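Local coordinates for protein alcohol dehydrogenase (Thermus thermophilus, PDB 2EIH) that binds zinc through four cysteines and probably works as an NAD(P)-dependent alcohol dehydrogenase of the medium-chain family, at residues Met1-Val5 / Tyr121-Val125; Leu34-Asn40 / Lys337-Gly343; Asp43-Lys48 / His326-Glu330; Glu84-Gly90 / Asn131-Pro136; Leu152-Met157 / Ser289-Ser293. The contacts are given in a common frame with arbitrary orientation. Residues are numbered along the deposited sequence.

Contact 1. Residues Met1-Val5 / Tyr121-Val125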
# COMPACT_ATOMS: atom_id res chain seq x y z
N MET A 1 46.14 7.38 16.73
CA MET A 1 45.50 8.24 15.70
C MET A 1 44.86 9.45 16.37
O MET A 1 44.62 9.45 17.58
CB MET A 1 44.41 7.47 14.95
CG MET A 1 43.16 7.15 15.79
SD MET A 1 41.82 6.34 14.81
CE MET A 1 40.53 6.08 16.05
N ARG A 2 44.59 10.50 15.59
CA ARG A 2 43.95 11.67 16.18
C ARG A 2 42.46 11.36 16.30
O ARG A 2 41.88 10.67 15.45
CB ARG A 2 44.14 12.92 15.31
CG ARG A 2 45.49 13.60 15.48
CD ARG A 2 45.59 14.85 14.62
NE ARG A 2 44.91 16.02 15.17
CZ ARG A 2 45.34 16.71 16.23
NH1 ARG A 2 46.45 16.34 16.86
NH2 ARG A 2 44.67 17.79 16.63
N ALA A 3 41.85 11.86 17.37
CA ALA A 3 40.44 11.66 17.61
C ALA A 3 39.98 12.64 18.68
O ALA A 3 40.78 13.12 19.48
CB ALA A 3 40.17 10.24 18.07
N VAL A 4 38.70 12.97 18.63
CA VAL A 4 38.11 13.84 19.62
C VAL A 4 37.34 12.90 20.51
O VAL A 4 36.31 12.35 20.11
CB VAL A 4 37.15 14.85 19.00
CG1 VAL A 4 36.31 15.49 20.09
CG2 VAL A 4 37.94 15.89 18.24
N VAL A 5 37.86 12.69 21.71
CA VAL A 5 37.23 11.81 22.68
C VAL A 5 36.33 12.61 23.61
O VAL A 5 36.40 13.84 23.68
CB VAL A 5 38.28 11.05 23.53
CG1 VAL A 5 38.96 9.99 22.68
CG2 VAL A 5 39.31 12.03 24.08
N TYR A 121 34.45 11.05 14.61
CA TYR A 121 35.31 12.16 15.06
C TYR A 121 36.77 11.70 15.21
O TYR A 121 37.44 12.05 16.19
CB TYR A 121 34.87 12.68 16.42
CG TYR A 121 33.61 13.53 16.45
CD1 TYR A 121 32.53 13.27 15.61
CD2 TYR A 121 33.46 14.51 17.42
CE1 TYR A 121 31.32 13.96 15.76
CE2 TYR A 121 32.27 15.21 17.58
CZ TYR A 121 31.20 14.92 16.76
OH TYR A 121 30.02 15.57 16.97
N ALA A 122 37.26 10.94 14.24
CA ALA A 122 38.64 10.45 14.25
C ALA A 122 39.15 10.30 12.82
O ALA A 122 38.40 10.49 11.87
CB ALA A 122 38.71 9.12 14.97
N GLU A 123 40.42 9.95 12.69
CA GLU A 123 41.03 9.77 11.39
C GLU A 123 40.69 8.41 10.79
O GLU A 123 40.90 8.19 9.61
CB GLU A 123 42.56 9.91 11.49
CG GLU A 123 43.06 11.29 11.93
CD GLU A 123 44.56 11.33 12.15
OE1 GLU A 123 45.08 10.47 12.90
OE2 GLU A 123 45.23 12.23 11.59
N TYR A 124 40.19 7.49 11.60
CA TYR A 124 39.83 6.16 11.12
C TYR A 124 38.64 5.60 11.85
O TYR A 124 38.39 5.92 13.01
CB TYR A 124 41.00 5.18 11.28
CG TYR A 124 42.26 5.59 10.57
CD1 TYR A 124 43.18 6.45 11.17
CD2 TYR A 124 42.53 5.12 9.28
CE1 TYR A 124 44.33 6.85 10.50
CE2 TYR A 124 43.67 5.51 8.61
CZ TYR A 124 44.57 6.37 9.22
OH TYR A 124 45.71 6.75 8.55
N VAL A 125 37.89 4.75 11.17
CA VAL A 125 36.74 4.14 11.80
C VAL A 125 36.54 2.81 11.10
O VAL A 125 36.79 2.67 9.91
CB VAL A 125 35.48 5.07 11.68
CG1 VAL A 125 35.01 5.14 10.24
CG2 VAL A 125 34.37 4.57 12.60
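Met1 lodges as a long bump beside Ala122 and Tyr124: its CE lies 3.7 Å from Ala122 CB, and its SD sits at the edge of the Tyr124 ring, 5.2 Å from the centroid, a Met-aromatic contact. Small residues let the backbones close in. Ala3 and Ala122 form a single beta bridge with CA atoms 4.0 Å and CB atoms 3.6 Å apart, and the two segments run nearly antiparallel. Hydrogen bonds flank this tight spot, Val4 N to Tyr121 O at 2.9 Å and Glu123 N to Arg2 O at 3.2 Å. Glu123 curls its carboxylate round the start of the strand, and OE1 takes the hydrogen of Arg2 N at 2.7 Å. At the other end Val4 CG1 nudges the rim of the Tyr121 ring, 4.0 Å from CD2. The bridge joins the small antiparallel sheet to the residues leading into strand 124-128 of the GroES-like domain's sheet: strand 15-19 pairs with the N-terminal strand, strand 29-38 adjoins Glu123, and helix 322-330 lies against Val4 and Tyr121.

Contact 2. Residues Leu34-Asn40 / Lys337-Gly343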
# COMPACT_ATOMS: atom_id res chain seq x y z
N LEU A 34 38.88 8.60 7.37
CA LEU A 34 37.93 9.72 7.27
C LEU A 34 38.50 11.03 6.73
O LEU A 34 39.67 11.36 6.94
CB LEU A 34 37.29 9.96 8.64
CG LEU A 34 36.41 8.81 9.14
CD1 LEU A 34 36.25 8.85 10.64
CD2 LEU A 34 35.06 8.89 8.44
N LYS A 35 37.66 11.77 6.03
CA LYS A 35 38.03 13.06 5.46
C LYS A 35 37.16 14.15 6.08
O LYS A 35 37.60 15.28 6.29
CB LYS A 35 37.83 13.04 3.93
CG LYS A 35 38.91 12.31 3.12
CD LYS A 35 40.31 12.82 3.44
CE LYS A 35 41.38 12.35 2.46
NZ LYS A 35 41.48 13.19 1.22
N ALA A 36 35.93 13.79 6.37
CA ALA A 36 34.99 14.71 6.96
C ALA A 36 33.98 13.97 7.82
O ALA A 36 33.57 12.86 7.50
CB ALA A 36 34.27 15.48 5.86
N ALA A 37 33.62 14.59 8.94
CA ALA A 37 32.62 14.01 9.83
C ALA A 37 31.60 15.12 10.01
O ALA A 37 31.94 16.24 10.39
CB ALA A 37 33.24 13.65 11.16
N ALA A 38 30.35 14.80 9.71
CA ALA A 38 29.28 15.77 9.83
C ALA A 38 28.71 15.68 11.23
O ALA A 38 28.64 14.60 11.81
CB ALA A 38 28.18 15.49 8.80
N LEU A 39 28.32 16.83 11.77
CA LEU A 39 27.77 16.93 13.11
C LEU A 39 26.26 16.79 13.15
O LEU A 39 25.55 17.41 12.36
CB LEU A 39 28.15 18.28 13.72
CG LEU A 39 29.46 18.46 14.50
CD1 LEU A 39 30.66 17.97 13.71
CD2 LEU A 39 29.60 19.95 14.85
N ASN A 40 25.75 15.98 14.07
CA ASN A 40 24.31 15.79 14.23
C ASN A 40 23.87 16.10 15.67
O ASN A 40 24.66 16.01 16.60
CB ASN A 40 23.93 14.36 13.84
CG ASN A 40 23.91 14.17 12.35
OD1 ASN A 40 24.79 13.54 11.77
ND2 ASN A 40 22.90 14.73 11.70
N LYS A 337 24.46 22.06 7.21
CA LYS A 337 25.27 21.14 8.00
C LYS A 337 26.60 21.73 8.51
O LYS A 337 27.22 22.55 7.85
CB LYS A 337 25.57 19.90 7.15
CG LYS A 337 25.65 18.58 7.92
CD LYS A 337 24.27 18.05 8.29
CE LYS A 337 24.36 16.78 9.11
NZ LYS A 337 23.00 16.26 9.43
N VAL A 338 26.99 21.31 9.71
CA VAL A 338 28.26 21.72 10.30
C VAL A 338 29.12 20.48 10.10
O VAL A 338 28.82 19.41 10.63
CB VAL A 338 28.12 22.02 11.82
CG1 VAL A 338 29.48 22.34 12.42
CG2 VAL A 338 27.18 23.19 12.02
N VAL A 339 30.17 20.63 9.30
CA VAL A 339 31.06 19.52 9.00
C VAL A 339 32.48 19.71 9.46
O VAL A 339 33.11 20.73 9.20
CB VAL A 339 31.12 19.24 7.47
CG1 VAL A 339 31.96 18.00 7.22
CG2 VAL A 339 29.73 19.07 6.91
N LEU A 340 32.97 18.68 10.13
CA LEU A 340 34.33 18.64 10.64
C LEU A 340 35.21 18.06 9.55
O LEU A 340 34.85 17.09 8.88
CB LEU A 340 34.39 17.74 11.87
CG LEU A 340 34.39 18.33 13.28
CD1 LEU A 340 33.46 19.54 13.37
CD2 LEU A 340 33.99 17.25 14.27
N GLN A 341 36.38 18.66 9.37
CA GLN A 341 37.36 18.20 8.40
C GLN A 341 38.41 17.45 9.19
O GLN A 341 39.11 18.04 10.01
CB GLN A 341 38.00 19.39 7.68
CG GLN A 341 37.06 20.12 6.75
CD GLN A 341 37.66 21.43 6.28
OE1 GLN A 341 38.06 22.25 7.10
NE2 GLN A 341 37.70 21.65 4.97
N VAL A 342 38.53 16.15 8.93
CA VAL A 342 39.48 15.30 9.64
C VAL A 342 40.83 15.33 8.95
O VAL A 342 41.82 15.81 9.50
CB VAL A 342 39.00 13.85 9.67
CG1 VAL A 342 40.00 12.98 10.41
CG2 VAL A 342 37.63 13.79 10.32
N GLY A 343 40.86 14.78 7.74
CA GLY A 343 42.09 14.75 6.97
C GLY A 343 41.81 14.84 5.48
O GLY A 343 42.56 14.22 4.70
OXT GLY A 343 40.85 15.55 5.10
O HOH W 1 25.00 19.71 11.27
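This is an antiparallel beta ladder in the catalytic, GroES-like part of the fold, where the C-terminal strand 337-341 comes back to pair with strand 29-38. Leu39 has the most surface covered. Its CD2 rests 3.4 Å from Val338 CG1 and its CD1 only 3.2 Å from Leu340 CD1, a tight apolar cluster beside Tyr121, while its N donates to Val338 O at 2.9 Å. Lys35 comes next, at the far end, where its O accepts from Val342 N at 2.9 Å and its aliphatic arm lies over the C-terminal Gly343. Lys35 also shares with Ala36 a classic beta bulge facing Ser66 on strand 64-72. Lys337 stretches along Ala38, with CE 4.0 Å from Ala38 CB. Between these ends Ala37 and Leu340 form the hydrogen-bonded pair, Ala37 N to Leu340 O at 2.8 Å and Leu340 N to Ala37 O at 2.7 Å. Where the ladder opens, one water carries on the pairing, giving a hydrogen bond to Leu39 O at 2.6 Å and accepting one from Val338 N at 3.0 Å.

Contact 3. Residues Asp43-Lys48 / His326-Glu330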
# COMPACT_ATOMS: atom_id res chain seq x y z
N ASP A 43 24.86 13.74 18.43
CA ASP A 43 26.16 13.79 19.08
C ASP A 43 26.04 14.66 20.33
O ASP A 43 26.74 14.42 21.31
CB ASP A 43 27.24 14.41 18.17
CG ASP A 43 27.24 13.83 16.76
OD1 ASP A 43 26.62 12.78 16.51
OD2 ASP A 43 27.88 14.45 15.88
N VAL A 44 25.16 15.66 20.30
CA VAL A 44 25.00 16.55 21.45
C VAL A 44 24.30 15.86 22.61
O VAL A 44 24.70 16.02 23.77
CB VAL A 44 24.21 17.83 21.06
CG1 VAL A 44 23.96 18.69 22.28
CG2 VAL A 44 25.01 18.62 20.02
N TRP A 45 23.27 15.08 22.31
CA TRP A 45 22.56 14.36 23.36
C TRP A 45 23.51 13.38 24.05
O TRP A 45 23.46 13.21 25.27
CB TRP A 45 21.34 13.62 22.77
CG TRP A 45 20.37 14.55 22.11
CD1 TRP A 45 20.13 15.85 22.44
CD2 TRP A 45 19.53 14.26 20.99
NE1 TRP A 45 19.21 16.40 21.59
CE2 TRP A 45 18.82 15.45 20.68
CE3 TRP A 45 19.30 13.12 20.20
CZ2 TRP A 45 17.90 15.53 19.62
CZ3 TRP A 45 18.39 13.21 19.14
CH2 TRP A 45 17.70 14.40 18.87
N VAL A 46 24.39 12.75 23.28
CA VAL A 46 25.33 11.81 23.86
C VAL A 46 26.33 12.58 24.71
O VAL A 46 26.71 12.12 25.79
CB VAL A 46 26.08 11.00 22.79
CG1 VAL A 46 27.13 10.11 23.44
CG2 VAL A 46 25.08 10.15 22.01
N ARG A 47 26.75 13.75 24.24
CA ARG A 47 27.70 14.56 24.99
C ARG A 47 27.12 15.02 26.33
O ARG A 47 27.78 14.92 27.36
CB ARG A 47 28.14 15.78 24.18
CG ARG A 47 28.88 16.82 25.04
CD ARG A 47 29.41 18.00 24.26
NE ARG A 47 28.41 18.78 23.55
CZ ARG A 47 27.53 19.62 24.10
NH1 ARG A 47 26.67 20.27 23.33
NH2 ARG A 47 27.49 19.79 25.42
N LYS A 48 25.90 15.53 26.31
CA LYS A 48 25.26 16.01 27.53
C LYS A 48 24.95 14.87 28.50
O LYS A 48 24.86 15.09 29.71
CB LYS A 48 23.97 16.75 27.21
CG LYS A 48 24.18 18.12 26.61
CD LYS A 48 22.85 18.80 26.34
CE LYS A 48 23.06 20.26 26.02
NZ LYS A 48 21.79 20.94 25.66
N HIS A 326 29.97 22.05 18.26
CA HIS A 326 28.75 21.71 18.99
C HIS A 326 28.03 22.97 19.45
O HIS A 326 26.81 22.94 19.66
CB HIS A 326 29.06 20.83 20.21
CG HIS A 326 29.08 19.36 19.90
ND1 HIS A 326 28.57 18.42 20.78
CD2 HIS A 326 29.58 18.68 18.86
CE1 HIS A 326 28.77 17.22 20.28
NE2 HIS A 326 29.37 17.34 19.11
N ARG A 327 28.76 24.06 19.61
CA ARG A 327 28.16 25.32 20.03
C ARG A 327 27.30 25.84 18.87
O ARG A 327 26.12 26.13 19.03
CB ARG A 327 29.24 26.33 20.38
CG ARG A 327 28.71 27.68 20.81
CD ARG A 327 29.83 28.66 21.07
NE ARG A 327 29.57 29.90 20.35
CZ ARG A 327 29.79 30.06 19.05
NH1 ARG A 327 30.27 29.06 18.33
NH2 ARG A 327 29.50 31.21 18.46
N LEU A 328 27.92 25.93 17.70
CA LEU A 328 27.24 26.38 16.49
C LEU A 328 25.95 25.64 16.23
O LEU A 328 24.96 26.22 15.79
CB LEU A 328 28.14 26.20 15.27
CG LEU A 328 29.26 27.20 15.06
CD1 LEU A 328 30.14 26.71 13.93
CD2 LEU A 328 28.67 28.56 14.75
N LEU A 329 25.97 24.34 16.48
CA LEU A 329 24.81 23.50 16.24
C LEU A 329 23.73 23.67 17.30
O LEU A 329 22.54 23.68 16.99
CB LEU A 329 25.23 22.04 16.18
CG LEU A 329 24.13 21.08 15.74
CD1 LEU A 329 23.58 21.50 14.38
CD2 LEU A 329 24.69 19.68 15.69
N GLU A 330 24.15 23.80 18.55
CA GLU A 330 23.20 23.96 19.63
C GLU A 330 22.38 25.25 19.55
O GLU A 330 21.25 25.29 20.02
CB GLU A 330 23.91 23.91 20.98
CG GLU A 330 24.37 22.51 21.36
CD GLU A 330 24.78 22.43 22.81
OE1 GLU A 330 25.74 23.13 23.20
OE2 GLU A 330 24.14 21.66 23.56
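Arg47 makes the two strongest links: its NE donates to His326 ND1 at 2.8 Å, almost in line, and NH1 salt-bridges Glu330 OE2 at 2.9 Å. Both partners lie at the edge of the guanidinium, near its plane, one helical turn apart on segment 326-330. Glu330 OE2 also takes Lys48 NZ at 3.2 Å, which makes a three-residue network running from buried Arg47 out to exposed Lys48. The other imidazole nitrogen of His326 bonds to the hydroxyl of Tyr121, which also meets Asp43. The pairing joins helix 41-48, after strand 29-38 in the GroES-like domain, to helix 322-330, before the C-terminal strand. The axes of segments 43-48 and 326-330 approach to 11.2 Å at 112°, so longer side chains make much of the contact. Val44 sits in the middle, with CG2 3.6 Å from His326 ND1 and CG1 3.2 Å from Glu330 OE2. Leu329 CD2 only grazes Val44 CG2 at 4.5 Å, and Leu15 from strand 15-19 packs on both Arg47 and His326.

Contact 4. Residues Glu84-Gly90 / Asn131-Pro136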
# COMPACT_ATOMS: atom_id res chain seq x y z
N GLU A 84 36.55 5.95 -2.71
CA GLU A 84 35.90 7.02 -1.99
C GLU A 84 34.51 6.52 -1.57
O GLU A 84 33.78 5.93 -2.38
CB GLU A 84 35.79 8.26 -2.87
CG GLU A 84 37.14 8.85 -3.28
CD GLU A 84 37.01 10.29 -3.76
OE1 GLU A 84 38.04 10.94 -4.04
OE2 GLU A 84 35.87 10.78 -3.84
N VAL A 85 34.17 6.75 -0.30
CA VAL A 85 32.91 6.29 0.28
C VAL A 85 32.29 7.22 1.34
O VAL A 85 32.95 8.10 1.89
CB VAL A 85 33.10 4.90 0.94
CG1 VAL A 85 33.55 3.88 -0.09
CG2 VAL A 85 34.13 4.99 2.07
N VAL A 86 31.01 6.99 1.61
CA VAL A 86 30.28 7.72 2.64
C VAL A 86 29.78 6.59 3.54
O VAL A 86 29.69 5.44 3.11
CB VAL A 86 29.08 8.50 2.08
CG1 VAL A 86 29.55 9.49 1.04
CG2 VAL A 86 28.07 7.55 1.47
N ILE A 87 29.46 6.93 4.78
CA ILE A 87 29.00 5.97 5.77
C ILE A 87 27.49 5.96 5.89
O ILE A 87 26.85 7.00 5.81
CB ILE A 87 29.62 6.35 7.13
CG1 ILE A 87 31.13 6.09 7.09
CG2 ILE A 87 28.89 5.64 8.25
CD1 ILE A 87 31.88 6.71 8.23
N ASN A 88 26.92 4.76 6.05
CA ASN A 88 25.48 4.54 6.22
C ASN A 88 25.46 4.34 7.74
O ASN A 88 25.77 3.25 8.22
CB ASN A 88 25.07 3.25 5.51
CG ASN A 88 23.63 3.26 5.03
OD1 ASN A 88 22.71 3.57 5.78
ND2 ASN A 88 23.43 2.89 3.78
N PRO A 89 25.08 5.37 8.51
CA PRO A 89 25.04 5.34 9.98
C PRO A 89 24.18 4.30 10.69
O PRO A 89 24.26 4.17 11.92
CB PRO A 89 24.65 6.77 10.33
CG PRO A 89 23.74 7.13 9.22
CD PRO A 89 24.38 6.55 7.99
N GLY A 90 23.39 3.52 9.95
CA GLY A 90 22.54 2.53 10.58
C GLY A 90 23.18 1.18 10.88
O GLY A 90 23.55 0.44 9.97
N ASN A 131 27.64 -1.09 5.77
CA ASN A 131 27.39 0.29 6.13
C ASN A 131 28.28 1.27 5.37
O ASN A 131 28.55 2.36 5.85
CB ASN A 131 27.58 0.46 7.64
CG ASN A 131 26.78 -0.53 8.44
OD1 ASN A 131 26.76 -0.48 9.67
ND2 ASN A 131 26.11 -1.45 7.76
N LEU A 132 28.70 0.86 4.18
CA LEU A 132 29.55 1.68 3.34
C LEU A 132 28.97 1.83 1.94
O LEU A 132 28.63 0.84 1.30
CB LEU A 132 30.92 1.04 3.23
CG LEU A 132 32.13 1.81 3.73
CD1 LEU A 132 31.93 2.20 5.18
CD2 LEU A 132 33.37 0.96 3.55
N ALA A 133 28.87 3.06 1.45
CA ALA A 133 28.36 3.32 0.11
C ALA A 133 29.36 4.16 -0.65
O ALA A 133 30.12 4.93 -0.06
CB ALA A 133 27.02 4.03 0.19
N PRO A 134 29.39 4.03 -1.98
CA PRO A 134 30.33 4.81 -2.80
C PRO A 134 29.99 6.29 -2.74
O PRO A 134 28.82 6.67 -2.83
CB PRO A 134 30.13 4.23 -4.19
CG PRO A 134 28.67 3.92 -4.19
CD PRO A 134 28.49 3.25 -2.84
N LYS A 135 31.01 7.11 -2.55
CA LYS A 135 30.83 8.54 -2.48
C LYS A 135 30.67 9.10 -3.88
O LYS A 135 31.47 8.82 -4.77
CB LYS A 135 32.05 9.22 -1.84
CG LYS A 135 32.12 10.72 -2.09
CD LYS A 135 33.52 11.27 -1.84
CE LYS A 135 33.68 12.69 -2.36
NZ LYS A 135 33.54 12.76 -3.84
N PRO A 136 29.61 9.90 -4.09
CA PRO A 136 29.39 10.50 -5.41
C PRO A 136 30.65 11.31 -5.79
O PRO A 136 31.19 12.04 -4.96
CB PRO A 136 28.15 11.37 -5.19
CG PRO A 136 28.19 11.67 -3.71
CD PRO A 136 28.63 10.38 -3.10
O HOH W 2 24.26 -2.66 10.14
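Lys135 runs its aliphatic chain past Val86, CB lying 3.8 Å from Val86 CG1, and ends in a salt bridge from NZ to Glu84 OE2 at 3.1 Å. The same ammonium donates to Pro136 O and Leu139 O and makes a cation-pi contact with Phe141. Behind it the backbones form an antiparallel ladder. Lys135 N donates to Glu84 O at 3.0 Å. Val86 and Ala133 make the hydrogen-bonded pair, Val86 N to Ala133 O at 2.8 Å and Ala133 N to Val86 O at 3.0 Å, and Asn88 N reaches Asn131 O at 2.9 Å. On one face Val86 CG2 meets Ala133 CB at 3.9 Å; on the other Val85 CG2 touches Leu132 CG at 4.1 Å. A water bridges Gly90 O and Asn131 ND2, both 3.2 Å from it, near where the chain leads on to the four-cysteine zinc site. The ladder belongs to the sheet of the GroES-like domain: strand 64-72 flanks strand 84-91, Leu132 packs on strand 29-38, and helices 141-146 and 297-306 cover the Val86 side.

Contact 5. Residues Leu152-Met157 / Ser289-Ser293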
# COMPACT_ATOMS: atom_id res chain seq x y z
N LEU A 152 18.42 10.43 4.96
CA LEU A 152 17.66 9.22 5.26
C LEU A 152 16.44 9.52 6.12
O LEU A 152 15.38 8.94 5.91
CB LEU A 152 18.55 8.21 5.98
CG LEU A 152 19.57 7.53 5.07
CD1 LEU A 152 20.70 6.96 5.90
CD2 LEU A 152 18.89 6.44 4.26
N THR A 153 16.61 10.42 7.08
CA THR A 153 15.52 10.78 7.98
C THR A 153 14.44 11.54 7.22
O THR A 153 13.25 11.28 7.41
CB THR A 153 16.04 11.64 9.14
OG1 THR A 153 16.99 10.88 9.89
CG2 THR A 153 14.91 12.08 10.04
N ALA A 154 14.85 12.46 6.36
CA ALA A 154 13.91 13.24 5.58
C ALA A 154 13.18 12.35 4.58
O ALA A 154 12.01 12.58 4.26
CB ALA A 154 14.65 14.35 4.84
N TRP A 155 13.87 11.34 4.08
CA TRP A 155 13.28 10.45 3.09
C TRP A 155 12.17 9.57 3.67
O TRP A 155 11.11 9.42 3.05
CB TRP A 155 14.37 9.59 2.45
CG TRP A 155 13.85 8.68 1.38
CD1 TRP A 155 13.12 7.54 1.56
CD2 TRP A 155 14.05 8.81 -0.03
NE1 TRP A 155 12.87 6.95 0.35
CE2 TRP A 155 13.43 7.70 -0.64
CE3 TRP A 155 14.72 9.74 -0.84
CZ2 TRP A 155 13.44 7.51 -2.03
CZ3 TRP A 155 14.73 9.55 -2.21
CH2 TRP A 155 14.10 8.43 -2.80
N GLN A 156 12.41 9.00 4.84
CA GLN A 156 11.39 8.16 5.46
C GLN A 156 10.16 9.01 5.77
O GLN A 156 9.04 8.55 5.58
CB GLN A 156 11.88 7.51 6.76
CG GLN A 156 10.86 6.54 7.36
CD GLN A 156 11.41 5.66 8.47
OE1 GLN A 156 11.22 5.95 9.65
NE2 GLN A 156 12.11 4.59 8.10
N MET A 157 10.37 10.24 6.22
CA MET A 157 9.26 11.12 6.54
C MET A 157 8.45 11.51 5.29
O MET A 157 7.23 11.36 5.27
CB MET A 157 9.76 12.39 7.25
CG MET A 157 10.36 12.13 8.62
SD MET A 157 10.83 13.68 9.46
CE MET A 157 12.26 14.06 8.58
N SER A 289 9.15 9.51 13.30
CA SER A 289 10.11 8.88 12.42
C SER A 289 11.55 9.12 12.82
O SER A 289 11.98 10.26 13.02
CB SER A 289 9.89 9.38 10.98
OG SER A 289 10.96 8.97 10.12
N THR A 290 12.31 8.04 12.95
CA THR A 290 13.71 8.15 13.30
C THR A 290 14.49 7.40 12.26
O THR A 290 14.23 6.22 12.01
CB THR A 290 13.99 7.55 14.70
OG1 THR A 290 13.31 8.32 15.71
CG2 THR A 290 15.48 7.58 15.00
N MET A 291 15.43 8.09 11.62
CA MET A 291 16.26 7.48 10.59
C MET A 291 15.43 6.85 9.45
O MET A 291 14.33 7.32 9.13
CB MET A 291 17.18 6.42 11.22
CG MET A 291 18.38 7.00 11.99
SD MET A 291 19.68 7.76 10.95
CE MET A 291 20.70 6.34 10.51
N ALA A 292 15.97 5.80 8.83
CA ALA A 292 15.29 5.12 7.74
C ALA A 292 16.02 3.83 7.46
O ALA A 292 17.03 3.52 8.10
CB ALA A 292 15.29 6.00 6.49
N SER A 293 15.52 3.06 6.50
CA SER A 293 16.13 1.80 6.12
C SER A 293 17.43 2.07 5.36
O SER A 293 17.50 2.98 4.54
CB SER A 293 15.18 1.00 5.24
OG SER A 293 15.82 -0.14 4.73
O HOH W 3 16.21 10.66 13.23
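Helix 148-161, which leads from the GroES-like catalytic part toward the Rossmann-type nucleotide-binding domain, packs here against the loop that leaves strand 285-288, the last of the six parallel strands. Leu152 comes first. Its CB rests 4.0 Å from Ala292 CB, its carbonyl O is only 3.0 Å from that same methyl, and its CD2 reaches to 3.7 Å from Ser293 O. Next, Thr153 brings the backbones close, with its CA 4.3 Å from that of Met291; its OG1 lies 3.5 Å from Met291 CA and hydrogen-bonds back to Leu149 O within the helix. Ala154 and Trp155 turn to other neighbours, helix 180-189 among them. One turn on from Leu152, Gln156 is the helix residue most covered: its CB stands 3.7 Å from Ala292 CB and 3.4 Å from Met291 O. Met157 finishes the row, CG sitting 3.5 Å from Ser289 OG. Other subunits of the tetramer come in close, Gln283 of the second one packing on Gln156. A water accepts a hydrogen bond from Met291 N at 3.1 Å and makes a weak one with Thr153 OG1 at 3.4 Å.

Contacts 2, 4 and 5 are largely buried, whereas contacts 1 and 3 are only partly so. Contacts 1, 2 and 4 reach the same mixed sheet, but contacts 2 and 4 are true antiparallel ladders and contact 1 is a single bridge to a second sheet. Contact 3 joins the helices that follow and precede the strands of contact 2, and replaces backbone pairing with side-chain charge. Tyr121 links contact 1 to contact 3. Contact 5 has no clear direct hydrogen bond; it relies on close packing near the subunit interfaces, and touches contact 4 where Met291 CE meets Pro89 CG at 3.4 Å.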